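Local coordinates for protein synaptotagmin-1 (Arabidopsis thaliana, PDB 7AS6) that binds lipids, probably with calcium, through C2 domains, one of which is this piece, and helps maintain plasma membrane integrity during freezing and osmotic stress, at residues Ile35-Ser38 with Glu39-Ile42; Glu99-Pro102 with Asp103-Lys106. All coordinates share one frame; numbering follows the deposited sequence.

Contact 1 (Ile35-Ser38 with Glu39-Ile42)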
# COMPACT_ATOMS: atom_id res chain seq x y z
N ILE A 35 4.09 1.02 2.71
CA ILE A 35 4.28 0.92 1.26
C ILE A 35 5.77 0.97 0.99
O ILE A 35 6.46 1.89 1.46
CB ILE A 35 3.56 2.02 0.47
CG1 ILE A 35 2.06 2.04 0.75
CG2 ILE A 35 3.82 1.86 -1.03
CD1 ILE A 35 1.66 3.01 1.85
N LYS A 36 6.27 -0.03 0.27
CA LYS A 36 7.67 -0.09 -0.10
C LYS A 36 7.76 -0.27 -1.61
O LYS A 36 6.90 -0.91 -2.22
CB LYS A 36 8.38 -1.24 0.62
CG LYS A 36 9.89 -1.28 0.45
CD LYS A 36 10.56 -0.03 1.01
CE LYS A 36 11.63 0.51 0.05
NZ LYS A 36 11.11 1.53 -0.94
N LEU A 37 8.80 0.29 -2.22
CA LEU A 37 9.06 0.08 -3.63
C LEU A 37 10.33 -0.76 -3.78
O LEU A 37 11.37 -0.42 -3.21
CB LEU A 37 9.21 1.41 -4.37
CG LEU A 37 9.45 1.30 -5.88
CD1 LEU A 37 8.24 0.74 -6.61
CD2 LEU A 37 9.84 2.65 -6.43
N SER A 38 10.23 -1.85 -4.53
CA SER A 38 11.35 -2.77 -4.66
C SER A 38 12.53 -2.07 -5.33
O SER A 38 12.37 -1.09 -6.05
CB SER A 38 10.96 -4.00 -5.47
OG SER A 38 10.58 -3.65 -6.79
N GLU A 39 13.72 -2.61 -5.08
CA GLU A 39 14.93 -2.06 -5.68
C GLU A 39 15.05 -0.57 -5.35
O GLU A 39 15.20 0.27 -6.24
CB GLU A 39 14.95 -2.32 -7.19
CG GLU A 39 15.14 -3.81 -7.58
CD GLU A 39 13.89 -4.49 -8.18
OE1 GLU A 39 13.35 -3.99 -9.20
OE2 GLU A 39 13.46 -5.54 -7.66
N ASP A 40 14.93 -0.24 -4.07
CA ASP A 40 15.00 1.13 -3.58
C ASP A 40 15.42 1.10 -2.12
O ASP A 40 14.96 0.24 -1.36
CB ASP A 40 13.66 1.86 -3.75
CG ASP A 40 13.81 3.39 -3.80
OD1 ASP A 40 14.95 3.89 -3.61
OD2 ASP A 40 12.80 4.09 -4.03
N LYS A 41 16.29 2.04 -1.73
CA LYS A 41 16.79 2.10 -0.36
C LYS A 41 16.05 3.13 0.49
O LYS A 41 16.30 3.19 1.70
CB LYS A 41 18.29 2.41 -0.34
CG LYS A 41 19.17 1.17 -0.28
CD LYS A 41 18.93 0.39 0.99
CE LYS A 41 19.49 -1.02 0.89
NZ LYS A 41 20.98 -1.04 0.74
N ILE A 42 15.16 3.92 -0.11
CA ILE A 42 14.26 4.80 0.64
C ILE A 42 13.56 3.96 1.70
O ILE A 42 13.08 2.85 1.39
CB ILE A 42 13.25 5.51 -0.28
CG1 ILE A 42 13.93 6.63 -1.07
CG2 ILE A 42 12.11 6.11 0.51
CD1 ILE A 42 14.10 7.91 -0.26
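Backbone geometry bends the chain back on itself where Lys36 meets Asp40 and Ile42, and Leu37 meets Asp40: strand 31-37 runs out at Leu37, and Glu39 takes positive phi and psi that turn the following residues over the strand end. Lys36 reaches into this bend with the end of its side chain. CG lies anti to the backbone N (chi1 -172°), and further bends at chi2, chi3 and chi4 curl the chain back, bringing Lys36 CE to 3.1 Å from Ile42 O and 3.6 Å from Asp40 O. The ammonium is thereby placed 3.0 Å from Leu37 O, to which Lys36 NZ donates a hydrogen bond; the C=O...N angle is 117°, with the donor tilted 16° from the carbonyl plane. In this C2 beta-sandwich the loop leads from strand 31-37 to the short edge strand 45-46. Asp40 packs next to the ammonium, its CB 3.3 Å from the same Leu37 O. Its side chain crosses that of Lys36 at about a right angle, and Asp40 OD2 stays 4.4 Å from Lys36 NZ, beyond a salt bridge, so any electrostatic help is probably modest. Asp40 OD2 also lies 4.1 Å from CD2 of the buried Leu37. Ser38 OG bonds to Val73 N, while Ser38 O accepts from Gln72 NE2, tying the start of the loop to the beginning of strand 73-80.

Contact 2 (Glu99-Pro102 with Asp103-Lys106). With NI (nickel (II) ion), chain D.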
# COMPACT_ATOMS: atom_id res chain seq x y z
N GLU A 99 2.14 -2.20 -14.60
CA GLU A 99 0.71 -1.97 -14.76
C GLU A 99 0.34 -0.49 -14.77
O GLU A 99 -0.82 -0.17 -15.03
CB GLU A 99 -0.05 -2.68 -13.64
CG GLU A 99 -0.09 -4.21 -13.76
CD GLU A 99 -0.85 -4.67 -14.98
OE1 GLU A 99 -0.31 -5.51 -15.74
OE2 GLU A 99 -1.99 -4.20 -15.21
N MET A 100 1.29 0.40 -14.46
CA MET A 100 1.05 1.85 -14.53
C MET A 100 0.66 2.27 -15.94
O MET A 100 0.95 1.58 -16.92
CB MET A 100 2.30 2.64 -14.14
CG MET A 100 2.80 2.52 -12.71
SD MET A 100 4.27 3.58 -12.49
CE MET A 100 5.34 2.96 -13.79
N VAL A 101 0.01 3.44 -16.03
CA VAL A 101 -0.29 4.10 -17.30
C VAL A 101 0.10 5.57 -17.17
O VAL A 101 -0.37 6.24 -16.25
CB VAL A 101 -1.77 3.97 -17.69
CG1 VAL A 101 -2.02 4.61 -19.07
CG2 VAL A 101 -2.20 2.51 -17.71
N PRO A 102 0.93 6.13 -18.06
CA PRO A 102 1.36 7.53 -17.89
C PRO A 102 0.17 8.49 -17.99
O PRO A 102 -0.66 8.37 -18.89
CB PRO A 102 2.36 7.75 -19.03
CG PRO A 102 1.96 6.72 -20.08
CD PRO A 102 1.51 5.52 -19.27
N ASP A 103 0.07 9.41 -17.03
CA ASP A 103 -0.94 10.48 -17.05
C ASP A 103 -2.37 9.94 -16.97
O ASP A 103 -3.29 10.53 -17.55
CB ASP A 103 -0.79 11.36 -18.30
CG ASP A 103 0.52 12.13 -18.32
OD1 ASP A 103 1.01 12.51 -17.24
OD2 ASP A 103 1.05 12.36 -19.43
N GLU A 104 -2.59 8.82 -16.29
CA GLU A 104 -3.93 8.28 -16.04
C GLU A 104 -3.99 7.82 -14.59
O GLU A 104 -3.09 7.11 -14.13
CB GLU A 104 -4.27 7.08 -16.94
CG GLU A 104 -4.93 7.33 -18.33
CD GLU A 104 -5.45 6.02 -18.96
OE1 GLU A 104 -5.51 5.00 -18.24
OE2 GLU A 104 -5.81 5.99 -20.17
N HIS A 105 -5.04 8.21 -13.87
CA HIS A 105 -5.33 7.56 -12.59
C HIS A 105 -5.83 6.16 -12.87
O HIS A 105 -6.84 5.97 -13.56
CB HIS A 105 -6.37 8.36 -11.81
CG HIS A 105 -6.02 9.80 -11.66
ND1 HIS A 105 -5.30 10.29 -10.59
CD2 HIS A 105 -6.29 10.86 -12.46
CE1 HIS A 105 -5.14 11.59 -10.74
NE2 HIS A 105 -5.73 11.97 -11.86
N LYS A 106 -5.12 5.16 -12.36
CA LYS A 106 -5.53 3.77 -12.53
C LYS A 106 -5.70 3.15 -11.15
O LYS A 106 -4.77 3.15 -10.34
CB LYS A 106 -4.52 2.99 -13.36
CG LYS A 106 -4.99 1.59 -13.77
CD LYS A 106 -4.20 1.03 -14.96
CE LYS A 106 -4.48 -0.45 -15.17
NZ LYS A 106 -3.49 -1.11 -16.07
NI NI D . -5.73 14.30 -12.70
O HOH W 1 -0.74 5.38 -13.88
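A type II beta turn from Val101 to Glu104 forms the bend of the loop joining strands 88-96 and 106-111, and brings Val101 against Glu104 and Glu99 against Lys106. The evidence for the turn is an extended Pro102 followed by Asp103 with positive phi. Its closing bond, Glu104 N to Val101 O, is weak at 3.4 Å, with an N-H...O angle of 144°. Water 1 sits between Val101 O and Glu104 O, close enough to donate to either, with more acceptors in reach than it has protons. Beyond the turn the two arms run back in roughly opposite directions, and Lys106 spans them. Its CG is anti to the backbone N (chi1 -171°) and the chain stays extended to its end, so that Lys106 NZ donates a hydrogen bond to Glu99 O at 3.0 Å, in the carbonyl plane with a C=O...N angle of 146°. Lys106 NZ also forms a salt bridge with Glu99 OE2 at 3.5 Å, so one residue engages the ammonium through both its backbone and its carboxylate. Within this connection between the two sheets of the C2 beta-sandwich, Val101 splits its two methyls: CG2 packs on Lys106 CD at 3.7 Å, the side chains crossing at about a right angle, while CG1 lies 3.6 Å from Glu104 OE1. Asp103 OD1 makes a salt bridge with Lys139, anchoring the turn to strand 131-140. His105 turns away from the other arm, and its NE2 binds a nickel ion at 2.5 Å.

Both contacts are local bends at the surface of one C2 domain, their centres about 12 Å (contact 1) and 16 Å (contact 2) from the centre of the chain; these centres lie about 19 Å apart, and the contacts do not touch. Contact 1 takes in the end of strand 31-37 and the loop after it, which stays with one sheet in leading to strand 45-46, whereas contact 2 passes from strand 88-96 of that sheet to strand 106-111 of the other. Contact 1 includes a buried residue, Leu37, whereas none of the touching residues of contact 2 is buried. A lysine amine donates to a backbone carbonyl in each, but within 35-38 in contact 1 and across the arms, with a salt bridge added, in contact 2.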